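Local coordinates for protein synaptotagmin-1 (Arabidopsis thaliana, PDB 7AS6) that helps maintain plasma membrane integrity during freezing and osmotic stress and, through its C2 domains, probably binds phospholipids and calcium at membrane contact sites, at residues H11-R16 with E57-F62; K22-G27 with D80-G85; I35-D40 with Q70-E75; A107-L112 with R129-V134. All blocks are in the same frame, centred on the assembly; numbering follows the deposited sequence.

Contact 1: residues H11-R16 with E57-F62. With EDO (1,2-ethanediol), chain H; EDO (1,2-ethanediol), chain G.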
# COMPACT_ATOMS: atom_id res chain seq x y z
N HIS A 11 -4.87 -2.10 10.92
CA HIS A 11 -3.86 -3.06 10.51
C HIS A 11 -3.96 -3.22 9.00
O HIS A 11 -5.02 -3.59 8.49
CB HIS A 11 -4.04 -4.40 11.21
CG HIS A 11 -3.92 -4.33 12.71
ND1 HIS A 11 -2.77 -4.66 13.39
CD2 HIS A 11 -4.82 -3.95 13.65
CE1 HIS A 11 -2.96 -4.49 14.68
NE2 HIS A 11 -4.19 -4.05 14.87
N VAL A 12 -2.87 -2.88 8.29
CA VAL A 12 -2.80 -2.87 6.83
C VAL A 12 -1.88 -4.00 6.41
O VAL A 12 -0.70 -4.02 6.77
CB VAL A 12 -2.27 -1.54 6.28
CG1 VAL A 12 -2.32 -1.55 4.76
CG2 VAL A 12 -3.06 -0.38 6.84
N LYS A 13 -2.41 -4.94 5.66
CA LYS A 13 -1.61 -6.02 5.14
C LYS A 13 -1.43 -5.76 3.66
O LYS A 13 -2.43 -5.55 2.95
CB LYS A 13 -2.25 -7.39 5.39
CG LYS A 13 -1.31 -8.56 5.10
CD LYS A 13 -2.02 -9.90 5.26
CE LYS A 13 -1.13 -10.93 5.94
NZ LYS A 13 -1.95 -12.13 6.32
N VAL A 14 -0.19 -5.71 3.20
CA VAL A 14 0.10 -5.71 1.78
C VAL A 14 0.27 -7.17 1.36
O VAL A 14 1.24 -7.83 1.73
CB VAL A 14 1.35 -4.89 1.43
CG1 VAL A 14 1.61 -4.95 -0.07
CG2 VAL A 14 1.15 -3.44 1.87
N VAL A 15 -0.67 -7.65 0.57
CA VAL A 15 -0.73 -9.07 0.26
C VAL A 15 0.16 -9.38 -0.93
O VAL A 15 1.16 -10.08 -0.80
CB VAL A 15 -2.18 -9.52 -0.01
CG1 VAL A 15 -2.21 -11.00 -0.36
CG2 VAL A 15 -3.05 -9.23 1.21
N ARG A 16 -0.22 -8.87 -2.10
CA ARG A 16 0.53 -9.14 -3.32
C ARG A 16 0.22 -8.07 -4.36
O ARG A 16 -0.72 -7.29 -4.23
CB ARG A 16 0.20 -10.54 -3.86
CG ARG A 16 -1.24 -10.69 -4.37
CD ARG A 16 -1.60 -12.16 -4.65
NE ARG A 16 -2.84 -12.51 -3.96
CZ ARG A 16 -2.93 -13.32 -2.90
NH1 ARG A 16 -1.84 -13.88 -2.40
NH2 ARG A 16 -4.11 -13.56 -2.34
N GLU A 57 4.66 -11.45 -3.90
CA GLU A 57 3.85 -11.84 -2.76
C GLU A 57 4.57 -11.39 -1.49
O GLU A 57 5.66 -11.89 -1.19
CB GLU A 57 3.66 -13.35 -2.76
CG GLU A 57 2.74 -13.83 -1.70
CD GLU A 57 1.45 -14.33 -2.29
OE1 GLU A 57 1.41 -14.52 -3.53
OE2 GLU A 57 0.50 -14.54 -1.51
N TRP A 58 3.98 -10.44 -0.76
CA TRP A 58 4.57 -9.88 0.46
C TRP A 58 3.93 -10.43 1.73
O TRP A 58 4.61 -11.00 2.58
CB TRP A 58 4.44 -8.36 0.49
CG TRP A 58 5.29 -7.62 -0.46
CD1 TRP A 58 6.60 -7.30 -0.30
CD2 TRP A 58 4.88 -7.03 -1.70
NE1 TRP A 58 7.04 -6.57 -1.37
CE2 TRP A 58 6.00 -6.39 -2.24
CE3 TRP A 58 3.67 -6.98 -2.39
CZ2 TRP A 58 5.97 -5.73 -3.46
CZ3 TRP A 58 3.63 -6.32 -3.60
CH2 TRP A 58 4.77 -5.69 -4.12
N ASN A 59 2.62 -10.23 1.88
CA ASN A 59 1.90 -10.55 3.12
C ASN A 59 2.54 -9.86 4.31
O ASN A 59 2.76 -10.45 5.36
CB ASN A 59 1.83 -12.04 3.34
CG ASN A 59 0.87 -12.68 2.40
OD1 ASN A 59 -0.23 -12.17 2.20
ND2 ASN A 59 1.30 -13.74 1.75
N GLU A 60 2.84 -8.59 4.13
CA GLU A 60 3.56 -7.82 5.13
C GLU A 60 2.59 -6.87 5.80
O GLU A 60 1.70 -6.31 5.14
CB GLU A 60 4.74 -7.09 4.47
CG GLU A 60 5.97 -8.00 4.36
CD GLU A 60 7.13 -7.40 3.55
OE1 GLU A 60 7.36 -6.17 3.64
OE2 GLU A 60 7.84 -8.17 2.85
N GLU A 61 2.73 -6.73 7.10
CA GLU A 61 1.70 -6.09 7.90
C GLU A 61 2.23 -4.80 8.51
O GLU A 61 3.36 -4.77 9.01
CB GLU A 61 1.21 -7.03 9.01
CG GLU A 61 -0.05 -7.80 8.65
CD GLU A 61 -1.09 -7.76 9.77
OE1 GLU A 61 -0.67 -7.80 10.96
OE2 GLU A 61 -2.31 -7.68 9.47
N PHE A 62 1.40 -3.77 8.50
CA PHE A 62 1.72 -2.46 9.06
C PHE A 62 0.56 -1.97 9.93
O PHE A 62 -0.60 -2.29 9.66
CB PHE A 62 1.98 -1.47 7.95
CG PHE A 62 2.99 -1.95 6.96
CD1 PHE A 62 4.33 -1.75 7.18
CD2 PHE A 62 2.58 -2.63 5.82
CE1 PHE A 62 5.26 -2.20 6.28
CE2 PHE A 62 3.49 -3.09 4.93
CZ PHE A 62 4.85 -2.88 5.16
C1 EDO H . 7.10 -4.53 8.20
O1 EDO H . 6.27 -5.14 9.19
C2 EDO H . 6.88 -5.24 6.87
O2 EDO H . 7.88 -4.83 5.92
C1 EDO G . 9.12 -13.79 -2.73
O1 EDO G . 8.41 -13.68 -1.47
C2 EDO G . 8.22 -14.34 -3.82
O2 EDO G . 7.11 -13.44 -4.03
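Arg16 and Glu57 are joined by a salt bridge of 2.6 Å between NH1 and OE2, formed with the two side chains side by side and pointing the same way, where antiparallel strands 8-18 and 57-66 pair in one sheet of the beta-sandwich of this C2A domain. OE2 lies at the edge of the guanidinium, near its plane, although the carboxylate is turned 52° from it. Over one guanidinium face sits Val15 CG1, while NE makes a second salt bridge with Glu133 on strand 131-140. The ladder is regular at Val12 and Phe62, where each backbone N bonds to the other residue's O at 2.7 Å, and at Val14 with Glu60. Beyond that pair the register slips by one residue in a G1 beta bulge, Asn59 and Glu60 both facing Val14. Val15 O consequently accepts from two donors on the same face of its carbonyl plane, Trp58 N at 2.8 Å and Asn59 N at 3.1 Å. On the sandwich-facing side, with Val12, Val14 and Phe62, the indole lies beside Val14, and its NE1 bonds to Thr48 O. Val33 and Ile35 of the opposing sheet pack against this layer. Val14 divides its methyls: with CG1 anti to the backbone N (chi1 179°), CG1 lies 3.7 Å from Trp58 CE3, and CG2 meets the edge of the Phe62 ring at CE2, 3.9 Å away.

Contact 2: residues K22-G27 with D80-G85. With CD (cadmium ion), chain B.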
# COMPACT_ATOMS: atom_id res chain seq x y z
N LYS A 22 6.75 -4.68 -16.93
CA LYS A 22 8.20 -4.74 -16.97
C LYS A 22 8.77 -3.33 -16.98
O LYS A 22 8.26 -2.44 -17.66
CB LYS A 22 8.68 -5.50 -18.20
CG LYS A 22 8.16 -6.91 -18.28
CD LYS A 22 8.98 -7.73 -19.24
CE LYS A 22 8.12 -8.83 -19.82
NZ LYS A 22 7.02 -8.23 -20.60
N LYS A 23 9.80 -3.13 -16.20
CA LYS A 23 10.48 -1.84 -16.06
C LYS A 23 11.98 -1.95 -16.28
O LYS A 23 12.57 -1.10 -16.96
CB LYS A 23 10.16 -1.25 -14.67
CG LYS A 23 10.41 0.25 -14.53
CD LYS A 23 11.49 0.55 -13.47
CE LYS A 23 12.89 0.70 -14.08
NZ LYS A 23 13.88 1.29 -13.12
N ASP A 24 12.62 -2.98 -15.72
CA ASP A 24 14.05 -3.21 -15.90
C ASP A 24 14.34 -3.83 -17.26
O ASP A 24 13.49 -4.52 -17.85
CB ASP A 24 14.60 -4.13 -14.80
CG ASP A 24 14.56 -3.49 -13.42
OD1 ASP A 24 14.57 -2.24 -13.36
OD2 ASP A 24 14.53 -4.25 -12.40
N LEU A 25 15.56 -3.60 -17.74
CA LEU A 25 15.99 -4.18 -19.02
C LEU A 25 16.05 -5.70 -18.94
O LEU A 25 15.92 -6.38 -19.97
CB LEU A 25 17.34 -3.61 -19.44
CG LEU A 25 17.30 -2.12 -19.75
CD1 LEU A 25 18.70 -1.56 -19.89
CD2 LEU A 25 16.48 -1.86 -21.01
N MET A 26 16.27 -6.24 -17.76
CA MET A 26 16.07 -7.67 -17.57
C MET A 26 15.59 -7.90 -16.14
O MET A 26 15.96 -7.16 -15.23
CB MET A 26 17.35 -8.46 -17.85
CG MET A 26 18.62 -7.73 -17.53
SD MET A 26 19.92 -8.22 -18.69
CE MET A 26 19.65 -10.00 -18.72
N GLY A 27 14.76 -8.92 -15.97
CA GLY A 27 14.23 -9.27 -14.68
C GLY A 27 12.86 -8.70 -14.38
O GLY A 27 12.30 -9.02 -13.32
N ASP A 80 9.94 0.57 -8.09
CA ASP A 80 10.98 -0.37 -8.48
C ASP A 80 12.27 -0.03 -7.76
O ASP A 80 12.75 1.11 -7.82
CB ASP A 80 11.24 -0.32 -9.98
CG ASP A 80 12.46 -1.12 -10.36
OD1 ASP A 80 12.31 -2.35 -10.45
OD2 ASP A 80 13.58 -0.56 -10.55
N TRP A 81 12.88 -1.03 -7.15
CA TRP A 81 14.19 -0.81 -6.54
C TRP A 81 15.31 -0.93 -7.57
O TRP A 81 15.27 -1.77 -8.46
CB TRP A 81 14.39 -1.83 -5.43
CG TRP A 81 15.78 -1.91 -4.85
CD1 TRP A 81 16.26 -1.21 -3.79
CD2 TRP A 81 16.82 -2.82 -5.23
NE1 TRP A 81 17.54 -1.61 -3.49
CE2 TRP A 81 17.90 -2.61 -4.35
CE3 TRP A 81 16.94 -3.81 -6.21
CZ2 TRP A 81 19.09 -3.33 -4.44
CZ3 TRP A 81 18.12 -4.52 -6.30
CH2 TRP A 81 19.18 -4.27 -5.43
N GLU A 82 16.32 -0.07 -7.44
CA GLU A 82 17.60 -0.28 -8.08
C GLU A 82 18.65 0.08 -7.05
O GLU A 82 18.42 0.93 -6.20
CB GLU A 82 17.79 0.60 -9.33
CG GLU A 82 17.05 0.11 -10.55
CD GLU A 82 17.60 -1.21 -11.04
OE1 GLU A 82 18.82 -1.43 -10.92
OE2 GLU A 82 16.82 -2.02 -11.56
N GLN A 83 19.82 -0.56 -7.14
CA GLN A 83 20.86 -0.17 -6.18
C GLN A 83 21.34 1.25 -6.43
O GLN A 83 21.52 2.03 -5.48
CB GLN A 83 22.03 -1.15 -6.21
CG GLN A 83 23.11 -0.85 -5.15
CD GLN A 83 22.64 -0.94 -3.68
OE1 GLN A 83 21.46 -0.92 -3.39
NE2 GLN A 83 23.60 -1.05 -2.76
N VAL A 84 21.53 1.63 -7.70
CA VAL A 84 22.00 2.96 -8.05
C VAL A 84 20.82 3.80 -8.53
O VAL A 84 20.10 3.42 -9.46
CB VAL A 84 23.09 2.90 -9.13
CG1 VAL A 84 23.65 4.26 -9.36
CG2 VAL A 84 24.18 1.94 -8.69
N GLY A 85 20.63 4.96 -7.91
CA GLY A 85 19.62 5.91 -8.33
C GLY A 85 18.40 5.87 -7.42
O GLY A 85 18.31 5.09 -6.47
CD CD B . 14.76 -2.68 -10.65
O HOH W 1 13.87 2.19 -10.53
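Asp24 and Glu82 reach toward each other tip to tip, their carboxylate planes 82° apart, with a cadmium ion bound to both. Asp24 presents both oxygens, OD2 at 2.4 Å from the metal and OD1 at a longer 2.8 Å, while Glu82 coordinates through OE2. The glutamate chain bends at chi2 (-67°), which brings its CD back toward CA rather than straight out from CB. Asp80 also uses both carboxylate oxygens, and Trp81 contributes its backbone O; Asp30 completes the protein ligands. This is the calcium-binding loop region of the C2 domain, built from the loop after strand 8-18 and the loop after strand 73-80, and by similarity Asp24, Asp30, Asp80 and Glu82 bind calcium. Asp24 OD1 and Glu82 OE2 lie only 2.9 Å apart, a closeness of negative groups that the shared cation would offset. Lys23 crosses Asp80 obliquely, laying its own side-chain carbon Lys23 CD 3.6 Å from Asp80 CB before NZ meets Asp80 OD2 at 3.2 Å in a salt bridge. NZ comes from above the carboxylate plane, 55° out of it. Water 1 accepts from Lys23 NZ at 2.7 Å, and Glu88 provides the ammonium with a further salt-bridge partner.

Contact 3: residues I35-D40 with Q70-E75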
# COMPACT_ATOMS: atom_id res chain seq x y z
N ILE A 35 3.58 2.95 1.90
CA ILE A 35 2.22 3.17 2.41
C ILE A 35 2.25 4.41 3.28
O ILE A 35 3.08 4.52 4.19
CB ILE A 35 1.67 1.97 3.21
CG1 ILE A 35 1.67 0.69 2.39
CG2 ILE A 35 0.26 2.28 3.72
CD1 ILE A 35 2.92 -0.16 2.59
N LYS A 36 1.37 5.35 2.98
CA LYS A 36 1.25 6.58 3.75
C LYS A 36 -0.21 6.75 4.16
O LYS A 36 -1.12 6.35 3.44
CB LYS A 36 1.72 7.79 2.92
CG LYS A 36 1.82 9.10 3.69
CD LYS A 36 2.83 9.01 4.83
CE LYS A 36 2.27 9.64 6.12
NZ LYS A 36 1.55 8.66 7.02
N LEU A 37 -0.43 7.34 5.33
CA LEU A 37 -1.77 7.67 5.78
C LEU A 37 -1.92 9.19 5.78
O LEU A 37 -1.10 9.89 6.37
CB LEU A 37 -2.05 7.09 7.17
CG LEU A 37 -3.45 7.36 7.71
CD1 LEU A 37 -4.52 6.62 6.92
CD2 LEU A 37 -3.50 6.98 9.17
N SER A 38 -2.97 9.67 5.11
CA SER A 38 -3.16 11.11 4.98
C SER A 38 -3.37 11.75 6.34
O SER A 38 -3.79 11.09 7.31
CB SER A 38 -4.35 11.42 4.08
OG SER A 38 -5.56 10.92 4.63
N GLU A 39 -3.08 13.04 6.42
CA GLU A 39 -3.27 13.79 7.66
C GLU A 39 -2.51 13.11 8.80
O GLU A 39 -3.06 12.79 9.85
CB GLU A 39 -4.76 13.94 7.98
CG GLU A 39 -5.53 14.88 7.02
CD GLU A 39 -6.52 14.16 6.07
OE1 GLU A 39 -7.42 13.44 6.55
OE2 GLU A 39 -6.41 14.35 4.83
N ASP A 40 -1.22 12.84 8.56
CA ASP A 40 -0.35 12.18 9.53
C ASP A 40 1.09 12.55 9.21
O ASP A 40 1.47 12.61 8.03
CB ASP A 40 -0.53 10.65 9.51
CG ASP A 40 -0.10 9.98 10.82
OD1 ASP A 40 0.43 10.69 11.71
OD2 ASP A 40 -0.30 8.75 10.96
N GLN A 70 -13.36 8.85 9.01
CA GLN A 70 -14.18 9.42 7.94
C GLN A 70 -13.34 10.14 6.89
O GLN A 70 -13.64 10.06 5.70
CB GLN A 70 -15.22 10.37 8.54
CG GLN A 70 -16.25 9.71 9.43
CD GLN A 70 -17.13 8.75 8.67
OE1 GLN A 70 -17.44 8.97 7.50
NE2 GLN A 70 -17.52 7.65 9.32
N THR A 71 -12.30 10.86 7.32
CA THR A 71 -11.54 11.74 6.43
C THR A 71 -10.30 11.09 5.84
O THR A 71 -9.91 11.41 4.71
CB THR A 71 -11.12 13.00 7.18
OG1 THR A 71 -12.26 13.61 7.78
CG2 THR A 71 -10.46 14.01 6.22
N GLN A 72 -9.65 10.19 6.59
CA GLN A 72 -8.29 9.77 6.29
C GLN A 72 -8.27 8.68 5.22
O GLN A 72 -9.12 7.79 5.20
CB GLN A 72 -7.60 9.27 7.55
CG GLN A 72 -7.02 10.37 8.38
CD GLN A 72 -6.37 9.85 9.63
OE1 GLN A 72 -6.98 9.11 10.40
NE2 GLN A 72 -5.11 10.21 9.84
N VAL A 73 -7.28 8.76 4.33
CA VAL A 73 -7.11 7.80 3.26
C VAL A 73 -5.68 7.30 3.26
O VAL A 73 -4.74 8.03 3.62
CB VAL A 73 -7.49 8.39 1.88
CG1 VAL A 73 -8.79 9.18 1.96
CG2 VAL A 73 -6.41 9.28 1.37
N LEU A 74 -5.51 6.03 2.90
CA LEU A 74 -4.19 5.45 2.70
C LEU A 74 -3.77 5.66 1.26
O LEU A 74 -4.60 5.60 0.35
CB LEU A 74 -4.19 3.96 3.03
CG LEU A 74 -4.35 3.63 4.51
CD1 LEU A 74 -4.85 2.22 4.66
CD2 LEU A 74 -3.02 3.81 5.24
N GLU A 75 -2.49 5.89 1.05
CA GLU A 75 -1.93 5.94 -0.30
C GLU A 75 -0.88 4.84 -0.41
O GLU A 75 0.05 4.79 0.39
CB GLU A 75 -1.31 7.30 -0.58
CG GLU A 75 -1.03 7.55 -2.03
CD GLU A 75 -0.10 8.73 -2.22
OE1 GLU A 75 1.07 8.61 -1.80
OE2 GLU A 75 -0.54 9.76 -2.77
O HOH W 2 -8.16 13.19 3.37
O HOH W 3 -3.49 9.09 12.25
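Gln72 reaches across to Ser38 and Glu39 with a side chain extended beyond CG. Its CB lies 3.9 Å from Ser38 OG, and CG, anti to the carbonyl carbon (chi1 -83°), passes Glu39 OE1 at 3.6 Å as the two side chains slide past each other in opposite directions. The amide carbon CD comes near Leu37 CD2, whose side chain crosses that of Gln72 at about a right angle. At the tip, NE2 donates to Ser38 O at 3.0 Å, with a weak second bond to Glu39 O and a water as a further acceptor; OE1 takes the backbone N of Arg67 and of Asp68. The buried amide thus ties the turn after strand 31-37 to the connection that enters strand 73-80, two antiparallel neighbours in one sheet of the C2 beta-sandwich. Next to it, Ser38 continues the ladder with both backbone and side chain: its N bonds to Val73 O, and its OG accepts from Val73 N at 2.8 Å in a nearly straight bond (175°). Lys36 and Glu75 form the following hydrogen-bonded pair. On the face toward the other sheet, Leu74 CD2 packs 3.6 Å from Leu37 CD1 and 3.9 Å from Ile35 CG2, with Phe64 covering Ile35 and Leu37.

Contact 4: residues A107-L112 with R129-V134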
# COMPACT_ATOMS: atom_id res chain seq x y z
N ALA A 107 -10.69 -7.27 2.44
CA ALA A 107 -9.71 -7.28 1.38
C ALA A 107 -10.15 -6.34 0.26
O ALA A 107 -11.34 -6.23 -0.02
CB ALA A 107 -9.52 -8.69 0.83
N PHE A 108 -9.18 -5.67 -0.36
CA PHE A 108 -9.42 -4.75 -1.46
C PHE A 108 -8.44 -5.04 -2.57
O PHE A 108 -7.29 -5.43 -2.33
CB PHE A 108 -9.26 -3.27 -1.03
CG PHE A 108 -10.10 -2.89 0.16
CD1 PHE A 108 -11.37 -2.37 -0.01
CD2 PHE A 108 -9.61 -3.06 1.45
CE1 PHE A 108 -12.15 -2.02 1.09
CE2 PHE A 108 -10.39 -2.70 2.56
CZ PHE A 108 -11.66 -2.18 2.37
N THR A 109 -8.88 -4.83 -3.81
CA THR A 109 -8.00 -4.87 -4.97
C THR A 109 -7.96 -3.48 -5.59
O THR A 109 -8.98 -2.99 -6.10
CB THR A 109 -8.48 -5.89 -5.99
OG1 THR A 109 -8.50 -7.19 -5.38
CG2 THR A 109 -7.54 -5.90 -7.19
N LEU A 110 -6.79 -2.84 -5.55
CA LEU A 110 -6.61 -1.50 -6.10
C LEU A 110 -5.87 -1.61 -7.42
O LEU A 110 -4.80 -2.22 -7.50
CB LEU A 110 -5.81 -0.62 -5.13
CG LEU A 110 -6.31 -0.69 -3.69
CD1 LEU A 110 -5.41 0.10 -2.74
CD2 LEU A 110 -7.74 -0.17 -3.64
N GLU A 111 -6.45 -1.05 -8.47
CA GLU A 111 -5.74 -0.98 -9.73
C GLU A 111 -4.71 0.13 -9.64
O GLU A 111 -5.00 1.21 -9.14
CB GLU A 111 -6.71 -0.76 -10.89
CG GLU A 111 -7.63 -1.97 -11.12
CD GLU A 111 -8.31 -1.98 -12.49
OE1 GLU A 111 -8.06 -1.06 -13.30
OE2 GLU A 111 -9.10 -2.92 -12.75
N LEU A 112 -3.48 -0.16 -10.07
CA LEU A 112 -2.42 0.83 -10.02
C LEU A 112 -2.57 1.82 -11.16
O LEU A 112 -2.79 1.43 -12.31
CB LEU A 112 -1.06 0.14 -10.08
CG LEU A 112 -0.93 -0.80 -8.89
CD1 LEU A 112 0.27 -1.69 -9.08
CD2 LEU A 112 -0.83 0.00 -7.61
N ARG A 129 -1.27 -1.17 -15.39
CA ARG A 129 -0.10 -1.15 -14.53
C ARG A 129 -0.10 -2.25 -13.47
O ARG A 129 0.82 -2.30 -12.65
CB ARG A 129 0.04 0.22 -13.88
CG ARG A 129 0.41 1.32 -14.87
CD ARG A 129 0.63 2.67 -14.19
NE ARG A 129 0.71 3.78 -15.13
CZ ARG A 129 1.84 4.37 -15.52
NH1 ARG A 129 3.02 3.95 -15.06
NH2 ARG A 129 1.80 5.37 -16.39
N GLY A 130 -1.07 -3.15 -13.49
CA GLY A 130 -1.16 -4.19 -12.49
C GLY A 130 -2.15 -3.86 -11.40
O GLY A 130 -2.75 -2.78 -11.34
N LYS A 131 -2.33 -4.82 -10.51
CA LYS A 131 -3.25 -4.70 -9.39
C LYS A 131 -2.47 -4.89 -8.10
O LYS A 131 -1.53 -5.69 -8.05
CB LYS A 131 -4.38 -5.74 -9.48
CG LYS A 131 -5.37 -5.47 -10.59
CD LYS A 131 -6.43 -6.56 -10.68
CE LYS A 131 -7.62 -6.10 -11.52
NZ LYS A 131 -7.20 -5.64 -12.87
N LEU A 132 -2.84 -4.15 -7.06
CA LEU A 132 -2.32 -4.38 -5.72
C LEU A 132 -3.46 -4.91 -4.86
O LEU A 132 -4.56 -4.36 -4.89
CB LEU A 132 -1.77 -3.10 -5.11
CG LEU A 132 -1.06 -3.27 -3.77
CD1 LEU A 132 0.20 -4.10 -3.93
CD2 LEU A 132 -0.74 -1.92 -3.14
N GLU A 133 -3.19 -5.97 -4.10
CA GLU A 133 -4.18 -6.56 -3.18
C GLU A 133 -3.74 -6.33 -1.74
O GLU A 133 -2.60 -6.65 -1.38
CB GLU A 133 -4.37 -8.05 -3.45
CG GLU A 133 -4.80 -8.30 -4.90
CD GLU A 133 -5.27 -9.72 -5.16
OE1 GLU A 133 -5.19 -10.56 -4.24
OE2 GLU A 133 -5.75 -9.98 -6.29
N VAL A 134 -4.63 -5.74 -0.95
CA VAL A 134 -4.34 -5.36 0.43
C VAL A 134 -5.52 -5.77 1.32
O VAL A 134 -6.60 -6.10 0.84
CB VAL A 134 -4.07 -3.85 0.58
CG1 VAL A 134 -3.05 -3.36 -0.45
CG2 VAL A 134 -5.35 -3.08 0.46
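Strand 106-111, an outermost strand of its four-stranded antiparallel sheet in the C2 beta-sandwich, pairs here with strand 131-140. Paired residues Phe108 with Val134 and Leu110 with Leu132 each exchange two backbone hydrogen bonds; Leu110 N reaches Leu132 O at 2.8 Å, and the return bond from Leu132 N to Leu110 O has the same length. Beyond the strands, Leu112 N still bonds to Gly130 O, at 3.0 Å. On one face, Glu111 and Lys131 lie side by side and point the same way. The lysine bends at its last torsion (chi4 55°), setting NZ 3.3 Å from Glu111 OE2 in a salt bridge whose hydrogen bond is weak; NZ also bonds to Tyr128 OH. Thr109 CG2 rests against the aliphatic shaft of the same lysine, 3.7 Å from CD, while its OG1 stands beside the Glu133 chain, whose OE1 is engaged by Arg16. The other face is apolar and turns toward strand 73-80, where Phe76 touches Leu110, Leu132 and Val134. Leu112 CB and CG both lie 3.6 Å from Gly130 O, and CD2 crosses over to Leu132 CB at 4.1 Å; Leu20 and Val78 border Leu112. Polar and charged groups are thus gathered on the face of Thr109, Glu111, Lys131 and Glu133, and apolar groups (Phe108, Leu110, Leu132, Val134) on the sandwich side. Five backbone hydrogen bonds carry the pairing, and the lysine-glutamate bridge, whose hydrogen bond is weak, probably adds less.

Overall arrangement
From the N terminus, strand 8-18 supplies the first half of contact 1, and the loop after it opens contact 2 at the metal site. Strand 31-37 opens contact 3; strand 57-66 then closes contact 1, strand 73-80 closes contact 3, and the loop at 80-85 closes contact 2. Contact 3 therefore nests within the loop of contact 2, while contact 1 crosses both. Contact 4 opens and closes later, in series with the others. Contacts 1 and 4 share a sheet through neighbouring strands 8-18 and 131-140; contact 3 belongs to the opposing sheet and packs against contact 1. Contact 2 joins loops at one end of the sandwich, its centre about 28 Å from that of contact 3.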